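Long-range contact in geranyltranstransferase (Methylococcus capsulatus, PDB 3TS7), which probably acts as a farnesyl diphosphate synthase, a magnesium-dependent prenyltransferase that joins isoprenoid diphosphates by head-to-tail condensation: residues Q226-I231 / P254-A258. Sequence-based numbering, arbitrary orientation.
Sequences QIQDDI and PNYPA
Tyr256 lays one face of its ring on Ile227 and hands its backbone N-H to Asp230, a compact example of a helix start docked onto a longer helix by both side chain and main chain. Tyr256 CB lies about equally near Ile227 CG2 (4.2 Å) and Asp230 OD2. With CG anti to the carbonyl carbon (chi1 -70°), the ring is carried over Ile227, whose CG1 sits almost exactly on the ring normal, 3.4 Å from the Tyr256 ring centroid, in a CH-pi contact. At the ring edge Tyr256 CD2 comes within 3.2 Å of Asp230 OD2, near the ring plane; farther out, Tyr256 CE1 meets Ile227 CD1 and Tyr256 CZ lies 3.6 Å from Ile227 CG1. Leu177 and Leu180 of helix 177-201 also touch this tyrosine.

Asp230 belongs to the second aspartate-rich DDxxD motif, on helix 208-237 of the all-helical isoprenoid synthase fold; in relatives this motif binds magnesium and diphosphate. Here Asp230 OD2 accepts from Tyr256 N at 3.1 Å, a fairly straight bond (164°) arriving on the anti side and 20° out of the carboxylate plane. The first turn of helix 256-260 is thus served from two sources: Asp230 takes the N-H of Tyr256, Pro257 has none to offer, and Asn255, at the N-cap, accepts from Ala258 N through Asn255 OD1 at 3.0 Å, the donor lying above the amide carbonyl plane. Replacing Tyr256 by an alanine is likely to strip the apolar cover from Ile227 CG1 and open a gap between the helices. Beside the Tyr256-Asp230 bond, Pro257 CD packs 3.6 Å from Asp230 CB, while Pro257 CG faces Ile231 more loosely.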
loop_
_atom_site.group_PDB
_atom_site.type_symbol
_atom_site.label_atom_id
_atom_site.label_comp_id
_atom_site.label_asym_id
_atom_site.label_seq_id
_atom_site.Cartn_x
_atom_site.Cartn_y
_atom_site.Cartn_z
ATOM N N GLN B 226 12.264 10.153 -19.365
ATOM C CA GLN B 226 13.438 9.657 -18.665
ATOM C C GLN B 226 14.666 9.564 -19.579
ATOM O O GLN B 226 15.774 9.807 -19.125
ATOM C CB GLN B 226 13.131 8.354 -17.970
ATOM C CG GLN B 226 12.234 8.569 -16.775
ATOM C CD GLN B 226 11.980 7.299 -16.047
ATOM O OE1 GLN B 226 11.492 6.327 -16.619
ATOM N NE2 GLN B 226 12.321 7.282 -14.773
ATOM N N ILE B 227 14.454 9.259 -20.860
ATOM C CA ILE B 227 15.530 9.357 -21.851
ATOM C C ILE B 227 16.034 10.804 -21.851
ATOM O O ILE B 227 17.238 11.050 -21.751
ATOM C CB ILE B 227 15.093 8.941 -23.274
ATOM C CG1 ILE B 227 14.703 7.465 -23.318
ATOM C CG2 ILE B 227 16.245 9.196 -24.280
ATOM C CD1 ILE B 227 13.961 7.046 -24.596
ATOM N N GLN B 228 15.104 11.759 -21.899
ATOM C CA GLN B 228 15.458 13.183 -21.841
ATOM C C GLN B 228 16.134 13.642 -20.533
ATOM O O GLN B 228 17.033 14.493 -20.567
ATOM C CB GLN B 228 14.265 14.078 -22.226
ATOM C CG GLN B 228 14.598 15.568 -22.408
ATOM C CD GLN B 228 15.469 15.862 -23.623
ATOM O OE1 GLN B 228 15.489 15.105 -24.591
ATOM N NE2 GLN B 228 16.191 16.977 -23.575
ATOM N N ASP B 229 15.715 13.078 -19.398
ATOM C CA ASP B 229 16.433 13.275 -18.132
ATOM C C ASP B 229 17.908 12.904 -18.266
ATOM O O ASP B 229 18.777 13.645 -17.812
ATOM C CB ASP B 229 15.814 12.452 -16.995
ATOM C CG ASP B 229 14.587 13.118 -16.374
ATOM O OD1 ASP B 229 13.873 12.438 -15.598
ATOM O OD2 ASP B 229 14.334 14.309 -16.657
ATOM N N ASP B 230 18.176 11.756 -18.881
ATOM C CA ASP B 230 19.551 11.297 -19.090
ATOM C C ASP B 230 20.335 12.220 -20.018
ATOM O O ASP B 230 21.492 12.522 -19.736
ATOM C CB ASP B 230 19.568 9.863 -19.622
ATOM C CG ASP B 230 19.217 8.847 -18.556
ATOM O OD1 ASP B 230 18.938 9.270 -17.416
ATOM O OD2 ASP B 230 19.210 7.636 -18.854
ATOM N N ILE B 231 19.683 12.677 -21.093
ATOM C CA ILE B 231 20.286 13.578 -22.072
ATOM C C ILE B 231 20.732 14.888 -21.426
ATOM O O ILE B 231 21.854 15.346 -21.667
ATOM C CB ILE B 231 19.361 13.816 -23.285
ATOM C CG1 ILE B 231 19.243 12.527 -24.091
ATOM C CG2 ILE B 231 19.890 14.942 -24.178
ATOM C CD1 ILE B 231 18.087 12.503 -25.054
ATOM N N PRO B 254 23.430 2.498 -15.377
ATOM C CA PRO B 254 23.150 2.494 -16.819
ATOM C C PRO B 254 22.220 3.635 -17.248
ATOM O O PRO B 254 21.260 3.960 -16.552
ATOM C CB PRO B 254 22.507 1.122 -17.062
ATOM C CG PRO B 254 22.002 0.677 -15.738
ATOM C CD PRO B 254 22.862 1.321 -14.692
ATOM N N ASN B 255 22.544 4.260 -18.373
ATOM C CA ASN B 255 21.761 5.365 -18.900
ATOM C C ASN B 255 21.706 5.282 -20.420
ATOM O O ASN B 255 22.455 4.511 -21.045
ATOM C CB ASN B 255 22.298 6.727 -18.426
ATOM C CG ASN B 255 23.750 6.963 -18.821
ATOM O OD1 ASN B 255 24.033 7.576 -19.846
ATOM N ND2 ASN B 255 24.670 6.464 -18.012
ATOM N N TYR B 256 20.803 6.063 -21.003
ATOM C CA TYR B 256 20.560 6.006 -22.436
ATOM C C TYR B 256 21.713 6.537 -23.313
ATOM O O TYR B 256 22.055 5.880 -24.298
ATOM C CB TYR B 256 19.220 6.669 -22.793
ATOM C CG TYR B 256 17.995 5.898 -22.339
ATOM C CD1 TYR B 256 17.449 4.892 -23.143
ATOM C CD2 TYR B 256 17.382 6.176 -21.104
ATOM C CE1 TYR B 256 16.320 4.168 -22.734
ATOM C CE2 TYR B 256 16.238 5.456 -20.681
ATOM C CZ TYR B 256 15.715 4.462 -21.514
ATOM O OH TYR B 256 14.591 3.753 -21.144
ATOM N N PRO B 257 22.301 7.716 -22.981
ATOM C CA PRO B 257 23.411 8.132 -23.853
ATOM C C PRO B 257 24.673 7.269 -23.719
ATOM O O PRO B 257 25.403 7.136 -24.692
ATOM C CB PRO B 257 23.704 9.569 -23.402
ATOM C CG PRO B 257 22.475 10.006 -22.652
ATOM C CD PRO B 257 21.978 8.771 -22.001
ATOM N N ALA B 258 24.925 6.690 -22.545
ATOM C CA ALA B 258 26.061 5.758 -22.392
ATOM C C ALA B 258 25.876 4.529 -23.272
ATOM O O ALA B 258 26.809 4.079 -23.924
ATOM C CB ALA B 258 26.268 5.347 -20.937
HETATM O O HOH W 1 18.429 5.591 -17.555
#